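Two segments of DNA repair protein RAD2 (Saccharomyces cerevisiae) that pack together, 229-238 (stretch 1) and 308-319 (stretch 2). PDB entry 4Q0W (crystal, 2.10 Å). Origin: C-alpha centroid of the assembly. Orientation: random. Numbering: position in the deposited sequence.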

# COMPACT_ATOMS: atom_id res chain seq x y z
N ASP A 229 -10.21 -25.28 5.31
CA ASP A 229 -9.64 -26.53 5.81
C ASP A 229 -8.15 -26.59 5.46
O ASP A 229 -7.59 -25.63 4.92
CB ASP A 229 -10.40 -27.77 5.32
CG ASP A 229 -10.32 -27.96 3.80
OD1 ASP A 229 -9.55 -27.25 3.11
OD2 ASP A 229 -11.05 -28.84 3.30
N ARG A 230 -7.51 -27.72 5.74
CA ARG A 230 -6.08 -27.84 5.53
C ARG A 230 -5.72 -27.70 4.05
O ARG A 230 -4.79 -26.97 3.70
CB ARG A 230 -5.55 -29.15 6.10
CG ARG A 230 -4.03 -29.20 6.23
CD ARG A 230 -3.59 -30.47 6.90
NE ARG A 230 -2.15 -30.68 6.76
CZ ARG A 230 -1.53 -31.79 7.14
NH1 ARG A 230 -0.22 -31.90 6.98
NH2 ARG A 230 -2.23 -32.78 7.69
N LYS A 231 -6.47 -28.38 3.18
CA LYS A 231 -6.22 -28.27 1.74
C LYS A 231 -6.42 -26.84 1.25
O LYS A 231 -5.63 -26.35 0.44
CB LYS A 231 -7.09 -29.25 0.94
CG LYS A 231 -6.87 -29.14 -0.57
CD LYS A 231 -7.71 -30.14 -1.37
CE LYS A 231 -7.73 -29.79 -2.86
N ASN A 232 -7.46 -26.16 1.74
CA ASN A 232 -7.66 -24.75 1.41
C ASN A 232 -6.43 -23.91 1.76
O ASN A 232 -6.02 -23.04 0.97
CB ASN A 232 -8.83 -24.15 2.19
CG ASN A 232 -10.20 -24.68 1.74
OD1 ASN A 232 -11.13 -24.71 2.55
ND2 ASN A 232 -10.33 -25.06 0.46
N MET A 233 -5.88 -24.12 2.96
CA MET A 233 -4.71 -23.37 3.42
C MET A 233 -3.50 -23.67 2.53
O MET A 233 -2.72 -22.78 2.20
CB MET A 233 -4.40 -23.71 4.88
CG MET A 233 -5.45 -23.17 5.87
SD MET A 233 -5.02 -23.43 7.61
CE MET A 233 -5.22 -25.20 7.73
N ILE A 234 -3.35 -24.93 2.15
CA ILE A 234 -2.24 -25.30 1.30
C ILE A 234 -2.42 -24.63 -0.08
O ILE A 234 -1.44 -24.24 -0.72
CB ILE A 234 -2.12 -26.83 1.18
CG1 ILE A 234 -1.79 -27.44 2.54
CG2 ILE A 234 -1.07 -27.23 0.13
CD1 ILE A 234 -1.72 -28.98 2.54
N GLU A 235 -3.66 -24.46 -0.53
CA GLU A 235 -3.88 -23.83 -1.83
C GLU A 235 -3.76 -22.31 -1.75
O GLU A 235 -3.29 -21.67 -2.69
CB GLU A 235 -5.23 -24.25 -2.43
CG GLU A 235 -5.31 -25.75 -2.79
CD GLU A 235 -6.30 -26.03 -3.93
OE1 GLU A 235 -7.31 -25.29 -4.06
OE2 GLU A 235 -6.08 -26.99 -4.70
N LEU A 236 -4.17 -21.74 -0.62
CA LEU A 236 -3.87 -20.33 -0.34
C LEU A 236 -2.36 -20.04 -0.41
O LEU A 236 -1.93 -18.99 -0.93
CB LEU A 236 -4.38 -19.93 1.05
CG LEU A 236 -5.85 -19.59 1.25
CD1 LEU A 236 -6.12 -19.34 2.76
CD2 LEU A 236 -6.25 -18.36 0.40
N ALA A 237 -1.54 -20.95 0.10
CA ALA A 237 -0.09 -20.76 0.06
C ALA A 237 0.35 -20.54 -1.39
O ALA A 237 1.23 -19.71 -1.67
CB ALA A 237 0.62 -21.95 0.67
N GLN A 238 -0.28 -21.26 -2.31
CA GLN A 238 0.09 -21.15 -3.73
C GLN A 238 -0.40 -19.88 -4.41
O GLN A 238 -0.08 -19.63 -5.57
CB GLN A 238 -0.37 -22.40 -4.48
CG GLN A 238 0.41 -23.63 -4.03
CD GLN A 238 -0.23 -24.91 -4.47
OE1 GLN A 238 -0.12 -25.31 -5.63
NE2 GLN A 238 -0.92 -25.57 -3.54
N PHE A 308 0.11 -26.06 -11.65
CA PHE A 308 -0.82 -25.27 -10.87
C PHE A 308 -2.19 -25.92 -10.81
O PHE A 308 -2.86 -26.02 -11.83
CB PHE A 308 -0.94 -23.85 -11.44
CG PHE A 308 -1.74 -22.92 -10.58
CD1 PHE A 308 -3.13 -22.86 -10.70
CD2 PHE A 308 -1.11 -22.11 -9.65
CE1 PHE A 308 -3.86 -22.01 -9.90
CE2 PHE A 308 -1.84 -21.25 -8.86
CZ PHE A 308 -3.22 -21.20 -8.98
N PRO A 309 -2.62 -26.37 -9.62
CA PRO A 309 -1.85 -26.36 -8.38
C PRO A 309 -0.72 -27.41 -8.43
O PRO A 309 -0.71 -28.29 -9.30
CB PRO A 309 -2.89 -26.75 -7.33
CG PRO A 309 -3.85 -27.64 -8.10
CD PRO A 309 -3.94 -27.01 -9.46
N SER A 310 0.22 -27.28 -7.51
CA SER A 310 1.40 -28.14 -7.51
C SER A 310 1.23 -29.30 -6.55
O SER A 310 0.99 -29.10 -5.35
CB SER A 310 2.64 -27.32 -7.11
OG SER A 310 3.73 -28.18 -6.79
N VAL A 311 1.33 -30.52 -7.06
CA VAL A 311 1.31 -31.67 -6.16
C VAL A 311 2.58 -31.70 -5.30
O VAL A 311 2.56 -32.21 -4.18
CB VAL A 311 1.12 -33.02 -6.90
CG1 VAL A 311 2.32 -33.32 -7.80
CG2 VAL A 311 0.92 -34.17 -5.89
N MET A 312 3.68 -31.14 -5.81
CA MET A 312 4.92 -31.10 -5.02
C MET A 312 4.71 -30.25 -3.76
O MET A 312 5.18 -30.60 -2.67
CB MET A 312 6.09 -30.53 -5.82
CG MET A 312 6.49 -31.32 -7.05
SD MET A 312 6.82 -33.06 -6.65
CE MET A 312 8.26 -32.94 -5.61
N VAL A 313 4.03 -29.11 -3.91
CA VAL A 313 3.70 -28.26 -2.77
C VAL A 313 2.77 -29.02 -1.82
O VAL A 313 3.00 -29.07 -0.61
CB VAL A 313 3.01 -26.95 -3.22
CG1 VAL A 313 2.47 -26.18 -2.02
CG2 VAL A 313 3.98 -26.06 -4.04
N TYR A 314 1.71 -29.61 -2.39
CA TYR A 314 0.73 -30.34 -1.59
C TYR A 314 1.36 -31.51 -0.84
O TYR A 314 1.13 -31.71 0.38
CB TYR A 314 -0.40 -30.83 -2.52
CG TYR A 314 -1.57 -31.44 -1.79
CD1 TYR A 314 -2.39 -30.67 -0.98
CD2 TYR A 314 -1.87 -32.78 -1.93
CE1 TYR A 314 -3.47 -31.22 -0.32
CE2 TYR A 314 -2.94 -33.35 -1.26
CZ TYR A 314 -3.74 -32.56 -0.47
OH TYR A 314 -4.81 -33.12 0.18
N ASP A 315 2.19 -32.28 -1.54
CA ASP A 315 2.87 -33.39 -0.90
C ASP A 315 3.84 -32.93 0.20
O ASP A 315 3.98 -33.60 1.22
CB ASP A 315 3.62 -34.23 -1.93
CG ASP A 315 4.35 -35.40 -1.29
OD1 ASP A 315 3.68 -36.39 -0.92
OD2 ASP A 315 5.59 -35.34 -1.16
N ALA A 316 4.50 -31.79 -0.02
CA ALA A 316 5.51 -31.31 0.94
C ALA A 316 4.85 -30.90 2.26
O ALA A 316 5.42 -31.08 3.34
CB ALA A 316 6.29 -30.14 0.35
N TYR A 317 3.64 -30.34 2.16
CA TYR A 317 2.89 -30.00 3.36
C TYR A 317 2.16 -31.19 3.98
O TYR A 317 2.08 -31.31 5.20
CB TYR A 317 1.87 -28.90 3.04
CG TYR A 317 2.47 -27.51 2.93
CD1 TYR A 317 3.17 -26.93 3.99
CD2 TYR A 317 2.32 -26.77 1.76
CE1 TYR A 317 3.71 -25.65 3.89
CE2 TYR A 317 2.85 -25.48 1.65
CZ TYR A 317 3.54 -24.93 2.71
OH TYR A 317 4.06 -23.66 2.60
N MET A 318 1.63 -32.07 3.13
CA MET A 318 0.86 -33.24 3.62
C MET A 318 1.74 -34.39 4.11
O MET A 318 1.33 -35.14 5.00
CB MET A 318 -0.10 -33.76 2.54
CG MET A 318 -1.26 -32.83 2.28
SD MET A 318 -2.20 -32.52 3.77
CE MET A 318 -2.72 -34.19 4.20
N ARG A 319 2.93 -34.53 3.53
CA ARG A 319 3.81 -35.63 3.90
C ARG A 319 5.22 -35.15 4.17
O ARG A 319 6.17 -35.64 3.58
CB ARG A 319 3.85 -36.69 2.79
CG ARG A 319 2.54 -37.44 2.62
CD ARG A 319 2.56 -38.37 1.41
NE ARG A 319 3.60 -39.39 1.51
CZ ARG A 319 4.71 -39.41 0.77
NH1 ARG A 319 4.92 -38.47 -0.14
NH2 ARG A 319 5.60 -40.38 0.93
O HOH W 1 0.64 -34.39 7.57
O HOH W 2 -1.75 -28.25 -4.25

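Two helices of RAD2, residues 230-238 and 311-318, pack at an angle of 130° between their N-to-C directions, with axes 10.1 Å apart at closest approach. The backbones come nearest at Ile 234 and Tyr 314, whose CA atoms lie 6.5 Å apart; because the chains run in partly opposing directions, Gln 238 at the end of stretch 1 faces Pro 309 at the start of stretch 2. Together the two stretches bury 602 Å².

Gln 238 has the largest covered area, 102 Å², and supplies the polar anchor. Its OE1 accepts from Ser 310 N at 2.7 Å with a nearly straight N-H...O angle of 176°, satisfying a backbone amide that precedes the helix. The same OE1 lies 3.4 Å from Pro 309 CA, so the carboxamide rests against the residue that follows a cis peptide bond. The other end of the amide is equally occupied: NE2 donates to Ile 234 O within its own helix at 3.2 Å, and to water 2 at 2.9 Å from NE2; that water in turn donates to Ser 310 O, 3.1 Å from its oxygen, making a second, bridged link to Ser 310. Ser 310 also caps its own helix, its OG accepting from Val 313 N at 3.0 Å.

Ile 234, with 87 Å² covered, is the apolar centre. Its side chain is a knob in a hole formed by Val 313, Tyr 314, Tyr 317 and Met 318. CD1 reaches 3.6 Å from Tyr 317 CB and 3.8 Å from Met 318 SD, while CG2 meets the edge of the Tyr 314 ring, 3.8 Å from CD1 of that tyrosine, and lies 4.3 Å from Val 313 CG1. One turn on, Ala 237 CB extends the apolar contact to Tyr 317 CE2 at 4.3 Å.

Arg 230, one turn before Ile 234, closes the other end of the contact with its chain extended, chi1 to chi3 all t. Met 318 SD lies over one face of the guanidinium, 3.5 Å from Arg 230 CZ, setting a polarisable sulfur against the flat cation. Near the guanidinium plane, NH1 donates to Tyr 317 O at 3.0 Å, a weak hydrogen bond with an angle of only 127°. Water 1 reinforces this end, accepting from Arg 230 NH1 at 2.7 Å and donating to Met 318 O at 2.8 Å from its oxygen.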